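Local structure of alpha-amylase (Eisenia fetida, 6M4K) at residues Ile19-Glu24 with Arg341-Tyr346; Phe23-Thr28 with Gly380-Glu385; Phe298-Asp303 with Ile316-Glu321; Asn41-Gln46 with Tyr97-Gly102. The protein is an alpha-amylase of glycoside hydrolase family 13, which probably cleaves internal (1->4)-alpha-D-glucosidic linkages in polysaccharides such as starch. One frame throughout, in Å; residues are numbered along the deposited sequence. Where two conformers were deposited one is given.

Contact 1 (Ile19-Glu24 with Arg341-Tyr346); sequences IVHLFE and RLMSSY
Phe23 reaches across to Met343, Ser344 and Tyr346. Phe23 CB lies 3.4 Å from Ser344 O and 3.6 Å from Met343 CE. It also stands over the centre of one face of the His21 ring. CG meets the same methyl. With CG anti to the backbone N (chi1 176°), the ring is carried toward Tyr346. CD2 touches both Met343 CE and Tyr346 CE2. Phe23 CE2 makes the tightest ring contact, 3.3 Å from Tyr346 CE2. The ring planes of Phe23 and Tyr346 are nearly parallel, at 6°, but they are slid apart and barely overlap. CZ is only at the margin of Tyr346, and CG of Glu24 rests over one face of the Phe23 ring. Met343 bends at chi2. Met343 SD therefore lies 3.7 Å from His21 ND1, and its CE is left for Phe23.

Two sound backbone bonds join the strands, Leu342 N to Ile19 O (2.8 Å) and His21 N to Leu342 O (2.9 Å). Those from Ser344 N to His21 O and from Phe23 N to Ser344 O are weak. A water bridges Phe23 O and Ser344 O where the chains part. Ile19, His21, Arg341 and Met343 share the inner face, where Gln46 receives a bond from Arg341 NH1. Leu342 faces helix 322-334. These parallel neighbours are the first and last strands of the eight, and their pairing closes the TIM barrel of family 13.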
# COMPACT_ATOMS: atom_id res chain seq x y z
N ILE A 19 2.47 7.05 2.83
CA ILE A 19 1.24 6.56 3.45
C ILE A 19 1.43 5.12 3.94
O ILE A 19 2.38 4.43 3.57
CB ILE A 19 0.02 6.72 2.53
CG1 ILE A 19 0.19 5.85 1.30
CG2 ILE A 19 -0.14 8.21 2.13
CD1 ILE A 19 -1.08 5.76 0.45
N VAL A 20 0.52 4.69 4.82
CA VAL A 20 0.63 3.39 5.49
C VAL A 20 -0.71 2.67 5.38
O VAL A 20 -1.76 3.25 5.65
CB VAL A 20 1.01 3.55 6.98
CG1 VAL A 20 1.08 2.17 7.65
CG2 VAL A 20 2.30 4.30 7.14
N HIS A 21 -0.67 1.39 5.04
CA HIS A 21 -1.88 0.57 5.05
C HIS A 21 -2.00 -0.08 6.43
O HIS A 21 -1.25 -1.02 6.74
CB HIS A 21 -1.79 -0.51 3.99
CG HIS A 21 -3.03 -1.32 3.86
ND1 HIS A 21 -3.07 -2.51 3.17
CD2 HIS A 21 -4.30 -1.09 4.29
CE1 HIS A 21 -4.29 -3.00 3.19
NE2 HIS A 21 -5.06 -2.15 3.87
N LEU A 22 -2.91 0.43 7.26
CA LEU A 22 -3.13 -0.15 8.59
C LEU A 22 -4.18 -1.26 8.44
O LEU A 22 -5.36 -1.12 8.77
CB LEU A 22 -3.51 0.94 9.59
CG LEU A 22 -2.42 1.97 9.87
CD1 LEU A 22 -2.92 3.02 10.87
CD2 LEU A 22 -1.15 1.31 10.40
N PHE A 23 -3.71 -2.39 7.92
CA PHE A 23 -4.57 -3.48 7.46
C PHE A 23 -5.33 -4.10 8.64
O PHE A 23 -4.72 -4.59 9.60
CB PHE A 23 -3.67 -4.51 6.78
CG PHE A 23 -4.35 -5.77 6.31
CD1 PHE A 23 -5.45 -5.73 5.46
CD2 PHE A 23 -3.84 -7.01 6.68
CE1 PHE A 23 -6.04 -6.90 5.00
CE2 PHE A 23 -4.43 -8.19 6.22
CZ PHE A 23 -5.53 -8.14 5.40
N GLU A 24 -6.66 -4.06 8.57
CA GLU A 24 -7.56 -4.61 9.58
C GLU A 24 -7.48 -3.91 10.93
O GLU A 24 -8.06 -4.40 11.91
CB GLU A 24 -7.43 -6.14 9.74
CG GLU A 24 -7.97 -6.94 8.57
CD GLU A 24 -9.46 -7.22 8.65
OE1 GLU A 24 -10.17 -6.63 9.50
OE2 GLU A 24 -9.94 -8.06 7.87
N ARG A 341 3.69 3.66 -0.41
CA ARG A 341 2.83 3.13 0.64
C ARG A 341 3.58 2.00 1.34
O ARG A 341 4.14 1.11 0.68
CB ARG A 341 1.53 2.59 0.04
CG ARG A 341 0.56 2.02 1.07
CD ARG A 341 -0.65 1.36 0.42
NE ARG A 341 -0.27 0.18 -0.34
CZ ARG A 341 -1.02 -0.41 -1.27
NH1 ARG A 341 -2.23 0.06 -1.56
NH2 ARG A 341 -0.58 -1.48 -1.92
N LEU A 342 3.62 2.04 2.67
CA LEU A 342 4.16 0.95 3.47
C LEU A 342 3.03 0.07 4.00
O LEU A 342 2.05 0.58 4.56
CB LEU A 342 4.94 1.48 4.68
CG LEU A 342 6.05 2.50 4.43
CD1 LEU A 342 6.86 2.71 5.70
CD2 LEU A 342 6.96 2.06 3.31
N MET A 343 3.17 -1.24 3.83
CA MET A 343 2.27 -2.18 4.46
C MET A 343 2.48 -2.19 5.97
O MET A 343 3.60 -2.02 6.46
CB MET A 343 2.57 -3.57 3.90
CG MET A 343 1.70 -4.69 4.45
SD MET A 343 -0.02 -4.39 4.05
CE MET A 343 -0.78 -5.71 5.00
N SER A 344 1.39 -2.37 6.71
CA SER A 344 1.47 -2.63 8.15
C SER A 344 0.60 -3.85 8.44
O SER A 344 -0.61 -3.82 8.19
CB SER A 344 1.03 -1.42 8.97
OG SER A 344 1.48 -1.56 10.31
N SER A 345 1.23 -4.90 8.96
CA SER A 345 0.66 -6.25 8.93
C SER A 345 0.33 -6.78 10.32
O SER A 345 0.78 -6.27 11.35
CB SER A 345 1.66 -7.22 8.30
OG SER A 345 2.14 -6.74 7.07
N TYR A 346 -0.41 -7.89 10.30
CA TYR A 346 -0.52 -8.74 11.47
C TYR A 346 0.08 -10.11 11.17
O TYR A 346 0.17 -10.54 10.03
CB TYR A 346 -1.97 -8.86 11.95
CG TYR A 346 -2.97 -9.45 10.96
CD1 TYR A 346 -3.03 -10.83 10.76
CD2 TYR A 346 -3.87 -8.65 10.26
CE1 TYR A 346 -3.95 -11.38 9.89
CE2 TYR A 346 -4.79 -9.20 9.39
CZ TYR A 346 -4.84 -10.57 9.21
OH TYR A 346 -5.77 -11.11 8.36
O HOH W 1 -2.02 -4.76 10.43

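Contact 2 (Phe23-Thr28 with Gly380-Glu385); sequences FEWKWT and GEWICE. With SO4 (sulfate ion), chain G.
Trp25 and Trp382 pack against each other in a T-shaped pair. The benzo edge of Trp382 is directed toward the face of the pyrrole ring of Trp25. The planes of Trp25 and Trp382 stand at 74°, and these ring centroids are 5.0 Å apart. Trp382 CZ3 is the leading atom, 3.6 Å from Trp25 CD1. Beyond it, the same edge faces the carbonyl oxygens of Phe23 and Glu24 at longer range. Trp25 is also touched at its own rim, where Cys384 SG lies 3.8 Å from Trp25 CZ2, near the ring plane. This sulfur is tied to Cys377 in a disulfide. Trp25 NE1 is not bonded directly to 380-385. A water accepts from Trp25 NE1 at 3.2 Å and from Cys384 N at 3.0 Å. This water lies in the indole plane and links the two segments.

The other end is looser and more open to solvent. Lys26 and Thr28 are partly exposed and make no contact with 380-385. Lys26, at the N-cap position of helix 27-39, reaches a sulfate, probably from the crystallisation liquor, with a chain bent at chi3. Lys26 NZ gives a hydrogen bond of 2.8 Å to sulfate O3 and also forms a salt bridge with Asp374. Thr28 OG1 approaches the same ion too closely for its distance to be trusted. The contact joins the loop after the first barrel strand to the long loop after the eighth, a loop-to-loop junction at the C-terminal end of a TIM barrel.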
# COMPACT_ATOMS: atom_id res chain seq x y z
N PHE A 23 -3.71 -2.39 7.92
CA PHE A 23 -4.57 -3.48 7.46
C PHE A 23 -5.33 -4.10 8.64
O PHE A 23 -4.72 -4.59 9.60
CB PHE A 23 -3.67 -4.51 6.78
CG PHE A 23 -4.35 -5.77 6.31
CD1 PHE A 23 -5.45 -5.73 5.46
CD2 PHE A 23 -3.84 -7.01 6.68
CE1 PHE A 23 -6.04 -6.90 5.00
CE2 PHE A 23 -4.43 -8.19 6.22
CZ PHE A 23 -5.53 -8.14 5.40
N GLU A 24 -6.66 -4.06 8.57
CA GLU A 24 -7.56 -4.61 9.58
C GLU A 24 -7.48 -3.91 10.93
O GLU A 24 -8.06 -4.40 11.91
CB GLU A 24 -7.43 -6.14 9.74
CG GLU A 24 -7.97 -6.94 8.57
CD GLU A 24 -9.46 -7.22 8.65
OE1 GLU A 24 -10.17 -6.63 9.50
OE2 GLU A 24 -9.94 -8.06 7.87
N TRP A 25 -6.81 -2.76 11.03
CA TRP A 25 -6.87 -2.01 12.27
C TRP A 25 -8.27 -1.46 12.51
O TRP A 25 -8.96 -1.01 11.57
CB TRP A 25 -5.88 -0.84 12.25
CG TRP A 25 -4.43 -1.22 12.39
CD1 TRP A 25 -3.79 -2.29 11.81
CD2 TRP A 25 -3.44 -0.53 13.15
NE1 TRP A 25 -2.45 -2.28 12.17
CE2 TRP A 25 -2.22 -1.22 13.00
CE3 TRP A 25 -3.46 0.62 13.96
CZ2 TRP A 25 -1.05 -0.80 13.62
CZ3 TRP A 25 -2.30 1.02 14.58
CH2 TRP A 25 -1.11 0.32 14.40
N LYS A 26 -8.69 -1.47 13.78
CA LYS A 26 -9.94 -0.83 14.18
C LYS A 26 -9.82 0.69 14.13
O LYS A 26 -8.74 1.27 14.26
CB LYS A 26 -10.31 -1.23 15.62
CG LYS A 26 -10.71 -2.69 15.78
CD LYS A 26 -11.19 -2.99 17.21
CE LYS A 26 -10.07 -2.82 18.22
NZ LYS A 26 -10.49 -3.38 19.54
N TRP A 27 -10.98 1.34 13.96
CA TRP A 27 -10.99 2.80 13.87
C TRP A 27 -10.44 3.45 15.13
O TRP A 27 -9.72 4.46 15.05
CB TRP A 27 -12.39 3.31 13.57
CG TRP A 27 -13.08 2.70 12.38
CD1 TRP A 27 -14.42 2.51 12.25
CD2 TRP A 27 -12.49 2.21 11.16
NE1 TRP A 27 -14.71 1.93 11.05
CE2 TRP A 27 -13.55 1.73 10.36
CE3 TRP A 27 -11.18 2.09 10.68
CZ2 TRP A 27 -13.34 1.16 9.09
CZ3 TRP A 27 -10.98 1.53 9.43
CH2 TRP A 27 -12.05 1.08 8.65
N THR A 28 -10.76 2.90 16.30
CA THR A 28 -10.23 3.51 17.52
C THR A 28 -8.71 3.44 17.58
O THR A 28 -8.07 4.36 18.09
CB THR A 28 -10.83 2.84 18.75
OG1 THR A 28 -10.63 1.43 18.67
CG2 THR A 28 -12.31 3.17 18.87
N GLY A 380 4.17 -9.92 18.81
CA GLY A 380 4.05 -11.17 18.10
C GLY A 380 2.77 -11.32 17.30
O GLY A 380 2.63 -12.30 16.56
N GLU A 381 1.82 -10.41 17.48
CA GLU A 381 0.56 -10.44 16.74
C GLU A 381 0.43 -9.28 15.76
O GLU A 381 0.00 -9.50 14.63
CB GLU A 381 -0.63 -10.45 17.69
CG GLU A 381 -0.56 -11.60 18.70
CD GLU A 381 -1.65 -11.53 19.74
OE1 GLU A 381 -2.84 -11.56 19.36
OE2 GLU A 381 -1.32 -11.46 20.94
N TRP A 382 0.77 -8.07 16.19
CA TRP A 382 0.79 -6.91 15.31
C TRP A 382 2.23 -6.60 14.93
O TRP A 382 3.08 -6.39 15.80
CB TRP A 382 0.13 -5.72 16.01
CG TRP A 382 -1.29 -5.97 16.37
CD1 TRP A 382 -1.77 -6.42 17.60
CD2 TRP A 382 -2.45 -5.84 15.52
NE1 TRP A 382 -3.14 -6.54 17.54
CE2 TRP A 382 -3.58 -6.19 16.29
CE3 TRP A 382 -2.63 -5.44 14.19
CZ2 TRP A 382 -4.87 -6.15 15.77
CZ3 TRP A 382 -3.93 -5.41 13.68
CH2 TRP A 382 -5.03 -5.76 14.47
N ILE A 383 2.51 -6.58 13.62
CA ILE A 383 3.88 -6.42 13.15
C ILE A 383 4.33 -4.96 13.22
O ILE A 383 5.47 -4.66 13.59
CB ILE A 383 4.03 -7.00 11.74
CG1 ILE A 383 3.53 -8.45 11.70
CG2 ILE A 383 5.46 -6.87 11.23
CD1 ILE A 383 4.25 -9.41 12.69
N CYS A 384 3.44 -4.04 12.82
CA CYS A 384 3.70 -2.59 12.88
C CYS A 384 4.97 -2.17 12.15
O CYS A 384 5.81 -1.45 12.70
CB CYS A 384 3.70 -2.09 14.32
SG CYS A 384 2.14 -2.29 15.17
N GLU A 385 5.12 -2.62 10.90
CA GLU A 385 6.30 -2.26 10.11
C GLU A 385 6.55 -0.76 10.08
O GLU A 385 7.70 -0.31 10.04
CB GLU A 385 6.13 -2.75 8.66
CG GLU A 385 6.15 -4.27 8.46
CD GLU A 385 4.76 -4.88 8.46
OE1 GLU A 385 3.94 -4.54 9.33
OE2 GLU A 385 4.50 -5.71 7.56
S SO4 G . -13.30 -0.85 19.92
O1 SO4 G . -14.13 -0.97 18.73
O2 SO4 G . -12.09 -0.14 19.54
O3 SO4 G . -12.92 -2.18 20.38
O4 SO4 G . -14.03 -0.11 20.95
O HOH W 2 0.51 -3.59 12.13

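Contact 3 (Phe298-Asp303 with Ile316-Glu321); sequences FIDNHD and ILTFFE
Asp300 OD2 is gripped by two donors while it rests against Thr318. A water donates to Asp300 OD2 at 2.7 Å and accepts from Phe319 N, which links the two segments. Gln305 NE2 is the second donor. Thr318 CG2 lies 3.6 Å from Asp300 OD2, and the two side chains cross at about a right angle. The other carboxylate oxygen, OD1, is bonded to Tyr325 OH. Asp300 CG sits between the backbone N and the carbonyl carbon (chi1 67°), a crowded position that turns the carboxylate toward Thr318.

Were Asp300 an alanine, Tyr325 OH, Gln305 NE2 and the bridging water would probably lose the carboxylate they bind.

Nearer the backbone, carbon atoms do most of the touching. Asp300 CB touches Ile316 CG2 at 3.6 Å and Leu317 O at 3.3 Å. Ile299 CG2 presses on Leu317 O as well. This carbonyl oxygen is buried with no polar partner in the model. A second water joins Ile299 O to Leu317 N, at 2.9 Å from Leu317 N.

Thr318 is itself held by its own segment. Its N gives a bond to Glu321 OE1, and Thr318 OG1 accepts from Phe320 N at 3.1 Å, an ST turn. Glu321 is the N-cap residue of helix 322-334.

Both segments belong to the connection between the seventh barrel strand, 295-297, and that helix. Ile299 touches Leu265 of helix 259-270 and Tyr325 and Thr329 of helix 322-334. Leu317 touches Arg270 and Met324 of the same two helices, while Asp300 leans on Met343 of strand 339-344.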
# COMPACT_ATOMS: atom_id res chain seq x y z
N PHE A 298 4.98 0.12 -3.63
CA PHE A 298 4.96 -0.61 -2.36
C PHE A 298 5.74 -1.90 -2.54
O PHE A 298 5.78 -2.47 -3.64
CB PHE A 298 3.51 -0.92 -1.91
CG PHE A 298 2.68 -1.57 -2.98
CD1 PHE A 298 2.07 -0.78 -3.96
CD2 PHE A 298 2.54 -2.95 -3.07
CE1 PHE A 298 1.34 -1.35 -4.99
CE2 PHE A 298 1.78 -3.52 -4.09
CZ PHE A 298 1.19 -2.72 -5.06
N ILE A 299 6.35 -2.37 -1.45
CA ILE A 299 7.08 -3.64 -1.50
C ILE A 299 6.12 -4.82 -1.50
O ILE A 299 6.29 -5.77 -2.28
CB ILE A 299 8.11 -3.71 -0.36
CG1 ILE A 299 9.12 -2.56 -0.49
CG2 ILE A 299 8.82 -5.08 -0.34
CD1 ILE A 299 9.81 -2.45 -1.86
N ASP A 300 5.12 -4.79 -0.62
CA ASP A 300 4.11 -5.84 -0.55
C ASP A 300 2.77 -5.21 -0.21
O ASP A 300 2.70 -4.07 0.25
CB ASP A 300 4.48 -6.99 0.43
CG ASP A 300 4.50 -6.57 1.89
OD1 ASP A 300 4.77 -5.39 2.20
OD2 ASP A 300 4.28 -7.45 2.76
N ASN A 301 1.70 -5.97 -0.45
CA ASN A 301 0.36 -5.59 -0.01
C ASN A 301 -0.28 -6.79 0.70
O ASN A 301 0.34 -7.85 0.87
CB ASN A 301 -0.50 -5.02 -1.15
CG ASN A 301 -1.04 -6.08 -2.09
OD1 ASN A 301 -0.64 -7.24 -2.04
ND2 ASN A 301 -1.97 -5.68 -2.96
N HIS A 302 -1.54 -6.63 1.09
CA HIS A 302 -2.19 -7.65 1.91
C HIS A 302 -2.42 -8.93 1.12
O HIS A 302 -2.44 -10.03 1.71
CB HIS A 302 -3.50 -7.10 2.49
CG HIS A 302 -4.53 -6.78 1.46
ND1 HIS A 302 -4.56 -5.58 0.76
CD2 HIS A 302 -5.58 -7.50 1.01
CE1 HIS A 302 -5.58 -5.59 -0.07
NE2 HIS A 302 -6.21 -6.75 0.05
N ASP A 303 -2.59 -8.83 -0.20
CA ASP A 303 -2.82 -9.99 -1.04
C ASP A 303 -1.54 -10.74 -1.32
O ASP A 303 -1.47 -11.97 -1.14
CB ASP A 303 -3.37 -9.57 -2.41
CG ASP A 303 -4.81 -9.18 -2.38
OD1 ASP A 303 -5.60 -9.82 -1.65
OD2 ASP A 303 -5.16 -8.24 -3.13
N ILE A 316 8.02 -11.76 -3.82
CA ILE A 316 7.63 -10.66 -2.95
C ILE A 316 8.33 -10.77 -1.60
O ILE A 316 8.46 -11.86 -1.03
CB ILE A 316 6.10 -10.65 -2.80
CG1 ILE A 316 5.41 -10.43 -4.16
CG2 ILE A 316 5.66 -9.58 -1.80
CD1 ILE A 316 5.84 -9.15 -4.88
N LEU A 317 8.79 -9.64 -1.09
CA LEU A 317 9.38 -9.57 0.25
C LEU A 317 8.35 -9.06 1.25
O LEU A 317 7.55 -8.16 0.94
CB LEU A 317 10.62 -8.68 0.25
CG LEU A 317 11.81 -9.29 -0.49
CD1 LEU A 317 12.89 -8.24 -0.73
CD2 LEU A 317 12.36 -10.48 0.32
N THR A 318 8.36 -9.65 2.44
CA THR A 318 7.39 -9.35 3.48
C THR A 318 8.10 -9.38 4.82
O THR A 318 9.29 -9.68 4.90
CB THR A 318 6.28 -10.41 3.51
OG1 THR A 318 6.81 -11.62 4.08
CG2 THR A 318 5.76 -10.71 2.13
N PHE A 319 7.35 -9.09 5.89
CA PHE A 319 7.94 -9.12 7.23
C PHE A 319 8.49 -10.50 7.60
O PHE A 319 9.30 -10.60 8.52
CB PHE A 319 6.93 -8.63 8.28
CG PHE A 319 5.77 -9.56 8.51
CD1 PHE A 319 5.85 -10.57 9.47
CD2 PHE A 319 4.60 -9.42 7.80
CE1 PHE A 319 4.79 -11.42 9.70
CE2 PHE A 319 3.52 -10.27 8.03
CZ PHE A 319 3.63 -11.28 8.98
N PHE A 320 8.07 -11.56 6.90
CA PHE A 320 8.66 -12.88 7.14
C PHE A 320 10.11 -12.96 6.66
O PHE A 320 10.84 -13.85 7.11
CB PHE A 320 7.81 -13.97 6.48
CG PHE A 320 6.56 -14.34 7.25
CD1 PHE A 320 6.65 -15.08 8.41
CD2 PHE A 320 5.31 -13.96 6.79
CE1 PHE A 320 5.50 -15.42 9.11
CE2 PHE A 320 4.17 -14.31 7.49
CZ PHE A 320 4.26 -15.04 8.65
N GLU A 321 10.53 -12.07 5.77
CA GLU A 321 11.92 -11.98 5.34
C GLU A 321 12.44 -10.61 5.75
O GLU A 321 12.78 -9.78 4.91
CB GLU A 321 12.03 -12.18 3.82
CG GLU A 321 11.43 -13.49 3.30
CD GLU A 321 9.91 -13.45 3.12
OE1 GLU A 321 9.38 -12.38 2.73
OE2 GLU A 321 9.24 -14.47 3.39
O HOH W 3 8.64 -7.33 -2.83
O HOH W 4 5.12 -7.39 5.34

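Contact 4 (Asn41-Gln46 with Tyr97-Gly102); sequences NYCGVQ and YIYVDG
Tyr99 lays its ring beside the backbone of Gly44 and Val45. Tyr99 CE2 comes to 4.0 Å from Gly44 CA, and Tyr99 CD2 to 3.6 Å from Val45 O. Farther along the ring, Tyr99 OH lies 3.8 Å from Cys43 SG. Gly44 has no side chain, and a CB there would collide with Tyr99 CE2. Without the phenol ring of Tyr99, as with an alanine here, a gap would probably open beside Gly44 and Cys43 SG would lose the hydroxyl beside it.

Three backbone bonds set the register. Tyr97 N meets Cys43 O at 3.0 Å, in the carbonyl plane on a lone pair. Val45 N binds Tyr97 O at 2.8 Å, and Tyr99 N binds Val45 O with a nearly straight N-H...O angle of 174°. The strands are parallel, the second and third of the TIM barrel. Helix 81-93 lies between them in the chain, a beta-alpha-beta crossover. Val45 and Ile98 face outward, where helices 27-39 and 81-93 cover them.

Gln46 and Asp101 lie toward the C-terminal ends of the strands. Gln46 CG is anti to the backbone N (chi1 -176°), and the chain runs on extended. One water joins the two, accepting from Gln46 NE2 at 2.9 Å and donating to Asp101 OD2 at 2.6 Å. In the next shell, Tyr234 OH binds Gln46 OE1, while Arg198 and Tyr67 hold Asp101. At the other end, a disulfide to Cys12 fixes Cys43.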
# COMPACT_ATOMS: atom_id res chain seq x y z
N ASN A 41 5.81 12.13 10.70
CA ASN A 41 5.70 12.78 9.40
C ASN A 41 5.34 11.81 8.28
O ASN A 41 5.84 11.91 7.15
CB ASN A 41 6.91 13.66 9.10
CG ASN A 41 6.90 14.89 9.96
OD1 ASN A 41 5.95 15.67 9.92
ND2 ASN A 41 7.90 15.04 10.81
N TYR A 42 4.43 10.90 8.58
CA TYR A 42 3.68 10.18 7.56
C TYR A 42 2.49 11.04 7.13
O TYR A 42 1.95 11.81 7.93
CB TYR A 42 3.16 8.87 8.13
CG TYR A 42 4.20 7.78 8.31
CD1 TYR A 42 4.47 6.88 7.29
CD2 TYR A 42 4.88 7.62 9.51
CE1 TYR A 42 5.37 5.84 7.45
CE2 TYR A 42 5.80 6.57 9.69
CZ TYR A 42 6.03 5.70 8.64
OH TYR A 42 6.92 4.65 8.78
N CYS A 43 2.07 10.88 5.88
CA CYS A 43 1.00 11.73 5.35
C CYS A 43 -0.41 11.18 5.56
O CYS A 43 -1.36 11.97 5.63
CB CYS A 43 1.19 11.94 3.85
SG CYS A 43 -0.20 12.80 2.99
N GLY A 44 -0.58 9.86 5.61
CA GLY A 44 -1.94 9.35 5.61
C GLY A 44 -1.97 7.84 5.74
O GLY A 44 -0.93 7.16 5.75
N VAL A 45 -3.19 7.32 5.80
CA VAL A 45 -3.48 5.93 6.15
C VAL A 45 -4.50 5.38 5.17
O VAL A 45 -5.56 5.99 4.97
CB VAL A 45 -4.06 5.83 7.57
CG1 VAL A 45 -4.51 4.39 7.86
CG2 VAL A 45 -3.05 6.28 8.57
N GLN A 46 -4.21 4.23 4.58
CA GLN A 46 -5.21 3.46 3.87
C GLN A 46 -5.92 2.55 4.86
O GLN A 46 -5.26 1.77 5.57
CB GLN A 46 -4.56 2.61 2.79
CG GLN A 46 -5.53 1.84 1.93
CD GLN A 46 -4.82 0.95 0.96
OE1 GLN A 46 -3.99 1.42 0.18
NE2 GLN A 46 -5.11 -0.35 1.00
N TYR A 97 -4.16 11.96 6.75
CA TYR A 97 -5.41 11.80 6.02
C TYR A 97 -5.79 10.33 5.82
O TYR A 97 -5.00 9.42 6.07
CB TYR A 97 -5.34 12.59 4.71
CG TYR A 97 -5.05 14.05 5.02
CD1 TYR A 97 -5.86 14.75 5.91
CD2 TYR A 97 -3.94 14.69 4.50
CE1 TYR A 97 -5.59 16.07 6.24
CE2 TYR A 97 -3.67 16.02 4.82
CZ TYR A 97 -4.50 16.69 5.69
OH TYR A 97 -4.22 18.00 6.01
N ILE A 98 -7.02 10.11 5.38
CA ILE A 98 -7.65 8.79 5.34
C ILE A 98 -8.02 8.46 3.90
O ILE A 98 -8.77 9.20 3.25
CB ILE A 98 -8.89 8.73 6.24
CG1 ILE A 98 -8.53 9.04 7.69
CG2 ILE A 98 -9.58 7.36 6.12
CD1 ILE A 98 -7.58 8.03 8.35
N TYR A 99 -7.53 7.31 3.41
CA TYR A 99 -7.90 6.78 2.11
C TYR A 99 -8.67 5.49 2.32
O TYR A 99 -8.18 4.56 2.98
CB TYR A 99 -6.65 6.53 1.26
CG TYR A 99 -5.75 7.74 1.28
CD1 TYR A 99 -6.11 8.92 0.65
CD2 TYR A 99 -4.57 7.73 2.02
CE1 TYR A 99 -5.30 10.04 0.71
CE2 TYR A 99 -3.75 8.84 2.09
CZ TYR A 99 -4.13 10.00 1.43
OH TYR A 99 -3.31 11.11 1.50
N VAL A 100 -9.87 5.44 1.79
CA VAL A 100 -10.76 4.30 1.99
C VAL A 100 -10.51 3.25 0.92
O VAL A 100 -10.47 3.57 -0.27
CB VAL A 100 -12.22 4.77 2.00
CG1 VAL A 100 -13.17 3.61 1.73
CG2 VAL A 100 -12.54 5.43 3.33
N ASP A 101 -10.38 2.00 1.33
CA ASP A 101 -10.36 0.85 0.42
C ASP A 101 -11.79 0.66 -0.09
O ASP A 101 -12.67 0.16 0.63
CB ASP A 101 -9.85 -0.35 1.20
CG ASP A 101 -9.42 -1.51 0.34
OD1 ASP A 101 -9.93 -1.67 -0.78
OD2 ASP A 101 -8.58 -2.31 0.83
N GLY A 102 -12.04 1.09 -1.33
CA GLY A 102 -13.37 1.14 -1.88
C GLY A 102 -13.59 -0.03 -2.82
O GLY A 102 -12.83 -0.21 -3.78
O HOH W 5 -7.16 -1.32 2.79

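Overall arrangement
All four contacts belong to the family 13 catalytic barrel. Contacts 1 and 4 lie in the same parallel sheet. Strand 19-22 of contact 1 neighbours strand 44-47 of contact 4, and the centres of contacts 1 and 4 are about 10 Å apart. Contact 2 shares Phe23 and Glu24 with contact 1, and its centre is about 8 Å from that of contact 1, in the loops beyond the strands. Centre to centre, contact 3 is about 10 Å from contact 1 and about 19 Å from contact 4. Along the chain, contact 4 closes before contact 3 opens, and both are nested inside the loops closed by contacts 1 and 2. Contacts 1 and 2 therefore bring the beginning and end of the barrel together.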